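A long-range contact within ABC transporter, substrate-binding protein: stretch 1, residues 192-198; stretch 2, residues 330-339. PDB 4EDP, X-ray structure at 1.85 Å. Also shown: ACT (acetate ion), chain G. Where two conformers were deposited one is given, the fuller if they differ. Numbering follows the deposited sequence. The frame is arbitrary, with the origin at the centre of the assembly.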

# COMPACT_ATOMS: atom_id res chain seq x y z
N ASP A 192 18.84 -1.12 -11.35
CA ASP A 192 17.58 -0.43 -11.04
C ASP A 192 16.60 -0.58 -12.20
O ASP A 192 17.01 -0.55 -13.34
CB ASP A 192 17.81 1.06 -10.82
CG ASP A 192 16.57 1.76 -10.29
OD1 ASP A 192 16.22 1.55 -9.10
OD2 ASP A 192 15.95 2.53 -11.05
N VAL A 193 15.30 -0.70 -11.92
CA VAL A 193 14.34 -0.89 -13.02
C VAL A 193 14.30 0.32 -13.97
O VAL A 193 13.88 0.18 -15.12
CB VAL A 193 12.93 -1.24 -12.52
CG1 VAL A 193 12.96 -2.55 -11.73
CG2 VAL A 193 12.35 -0.09 -11.69
N LYS A 194 14.71 1.50 -13.52
CA LYS A 194 14.69 2.66 -14.41
C LYS A 194 15.84 2.63 -15.42
O LYS A 194 15.84 3.37 -16.40
CB LYS A 194 14.70 3.98 -13.64
CG LYS A 194 13.44 4.23 -12.84
CD LYS A 194 13.45 5.57 -12.16
CE LYS A 194 12.13 5.86 -11.48
NZ LYS A 194 12.09 7.22 -10.85
N THR A 195 16.83 1.77 -15.18
CA THR A 195 17.96 1.65 -16.10
C THR A 195 17.65 0.77 -17.30
O THR A 195 18.04 1.08 -18.42
CB THR A 195 19.18 1.07 -15.35
OG1 THR A 195 19.58 1.99 -14.32
CG2 THR A 195 20.35 0.82 -16.30
N ASP A 196 16.94 -0.33 -17.06
CA ASP A 196 16.64 -1.28 -18.12
C ASP A 196 15.17 -1.71 -18.19
O ASP A 196 14.85 -2.77 -18.75
CB ASP A 196 17.52 -2.52 -17.94
CG ASP A 196 17.14 -3.35 -16.69
OD1 ASP A 196 16.31 -2.89 -15.86
OD2 ASP A 196 17.71 -4.45 -16.53
N ASN A 197 14.30 -0.88 -17.63
CA ASN A 197 12.87 -1.14 -17.61
C ASN A 197 12.49 -2.46 -16.91
O ASN A 197 11.37 -2.95 -17.07
CB ASN A 197 12.32 -1.03 -19.04
CG ASN A 197 12.46 0.38 -19.61
OD1 ASN A 197 12.25 1.35 -18.89
ND2 ASN A 197 12.82 0.50 -20.89
N GLY A 198 13.42 -2.99 -16.11
CA GLY A 198 13.22 -4.23 -15.35
C GLY A 198 13.66 -5.54 -15.99
O GLY A 198 13.40 -6.61 -15.45
N ILE A 330 8.07 3.18 -3.94
CA ILE A 330 8.00 2.94 -5.38
C ILE A 330 7.51 4.17 -6.14
O ILE A 330 6.62 4.87 -5.67
CB ILE A 330 7.10 1.74 -5.67
CG1 ILE A 330 7.77 0.47 -5.12
CG2 ILE A 330 6.85 1.57 -7.17
CD1 ILE A 330 6.95 -0.76 -5.31
N ASP A 331 8.12 4.45 -7.30
CA ASP A 331 7.69 5.56 -8.13
C ASP A 331 6.62 5.04 -9.08
O ASP A 331 6.93 4.42 -10.10
CB ASP A 331 8.88 6.10 -8.93
CG ASP A 331 8.49 7.22 -9.90
OD1 ASP A 331 7.29 7.50 -10.09
OD2 ASP A 331 9.42 7.80 -10.51
N PHE A 332 5.35 5.27 -8.74
CA PHE A 332 4.26 4.78 -9.58
C PHE A 332 4.07 5.50 -10.91
O PHE A 332 3.44 4.96 -11.83
CB PHE A 332 2.98 4.62 -8.79
CG PHE A 332 2.97 3.39 -7.98
CD1 PHE A 332 2.66 2.18 -8.57
CD2 PHE A 332 3.32 3.42 -6.65
CE1 PHE A 332 2.68 1.03 -7.83
CE2 PHE A 332 3.35 2.28 -5.92
CZ PHE A 332 3.03 1.08 -6.51
N LYS A 333 4.63 6.69 -11.04
CA LYS A 333 4.57 7.37 -12.32
C LYS A 333 5.38 6.49 -13.29
O LYS A 333 4.94 6.19 -14.41
CB LYS A 333 5.16 8.78 -12.25
CG LYS A 333 4.97 9.56 -13.54
CD LYS A 333 5.42 11.01 -13.46
CE LYS A 333 5.12 11.70 -14.79
NZ LYS A 333 5.40 13.16 -14.79
N PHE A 334 6.57 6.07 -12.85
CA PHE A 334 7.40 5.22 -13.68
C PHE A 334 6.83 3.81 -13.85
O PHE A 334 6.69 3.33 -14.97
CB PHE A 334 8.84 5.11 -13.17
CG PHE A 334 9.67 4.16 -13.98
CD1 PHE A 334 10.21 4.55 -15.18
CD2 PHE A 334 9.82 2.84 -13.57
CE1 PHE A 334 10.94 3.65 -15.96
CE2 PHE A 334 10.54 1.93 -14.34
CZ PHE A 334 11.10 2.33 -15.52
N VAL A 335 6.46 3.18 -12.75
CA VAL A 335 5.96 1.81 -12.78
C VAL A 335 4.70 1.67 -13.64
O VAL A 335 4.60 0.74 -14.45
CB VAL A 335 5.76 1.24 -11.35
CG1 VAL A 335 4.93 -0.04 -11.37
CG2 VAL A 335 7.15 1.01 -10.67
N ASN A 336 3.75 2.59 -13.49
CA ASN A 336 2.55 2.51 -14.31
C ASN A 336 2.88 2.65 -15.79
O ASN A 336 2.16 2.08 -16.62
CB ASN A 336 1.49 3.53 -13.86
CG ASN A 336 0.80 3.12 -12.58
OD1 ASN A 336 0.95 1.99 -12.12
ND2 ASN A 336 0.05 4.04 -11.99
N SER A 337 3.94 3.38 -16.14
CA SER A 337 4.33 3.55 -17.54
C SER A 337 4.86 2.26 -18.17
O SER A 337 4.90 2.13 -19.40
CB SER A 337 5.37 4.68 -17.75
OG SER A 337 6.68 4.29 -17.33
N VAL A 338 5.29 1.30 -17.35
CA VAL A 338 5.81 0.03 -17.84
C VAL A 338 5.00 -1.18 -17.35
O VAL A 338 5.38 -2.31 -17.60
CB VAL A 338 7.30 -0.19 -17.41
CG1 VAL A 338 8.23 0.81 -18.10
CG2 VAL A 338 7.48 -0.14 -15.88
N MET A 339 3.85 -0.93 -16.73
CA MET A 339 3.04 -2.00 -16.15
C MET A 339 2.57 -3.06 -17.16
O MET A 339 2.61 -4.24 -16.86
CB MET A 339 1.84 -1.39 -15.40
CG MET A 339 1.22 -2.36 -14.39
SD MET A 339 2.40 -2.85 -13.11
CE MET A 339 1.38 -3.99 -12.17
C ACT G . 11.40 3.25 -8.45
O ACT G . 10.30 2.82 -8.16
OXT ACT G . 11.69 4.38 -7.98
CH3 ACT G . 12.35 2.44 -9.28

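The contact is organised around two side chains, Lys194 and Phe334, that lie against each other. Lys194 leaves its backbone sideways to the second stretch, with chi1 at -67° (m) and chi2 to chi4 all t. This extended chain reaches Asp331, where Lys194 NZ donates to Asp331 OD2 at 2.8 Å; the opposite charges make the hydrogen bond part of a salt bridge. On the way the chain crosses the aromatic ring: Lys194 CG sits 3.7 Å from the centroid of the Phe334 ring and 2° off its normal, an almost ideal CH-pi geometry. Farther along, Lys194 CE lies 3.8 Å from Phe334 CB, so the methylenes are packed as well as the ammonium group paired.

Phe334 points toward the first stretch, and its chi1 of 176° (t) and chi2 of 80° present one face to Lys194. The tip of the ring meets the short helix: Phe334 CZ is 3.5 Å from Val193 O, an oblique approach, while Phe334 CE2 is 3.8 Å from Val193 CG2. Asn197 OD1 lies near the ring plane, 3.7 Å from Phe334 CZ, at the edge, where the ring's C-H groups are weakly electropositive. Asn197 OD1 is also 4.1 Å from Val338 CG1.

Asp331 does two jobs with its carboxylate at chi1 176° (t). While OD2 receives Lys194, Asp331 OD1 caps its own helix, accepting from Phe334 N at 3.2 Å (163°) and, weakly, from Lys333 N at 2.9 Å (125°). Asp192 provides the corresponding cap in the first stretch, Asp192 OD2 accepting from Lys194 N at 2.9 Å.

An acetate, probably from the crystallisation liquor, borders both stretches: Asp331 N donates to acetate O at 2.9 Å, with a linear 180° angle, and acetate CH3 lies 3.5 Å from Val193 CG2.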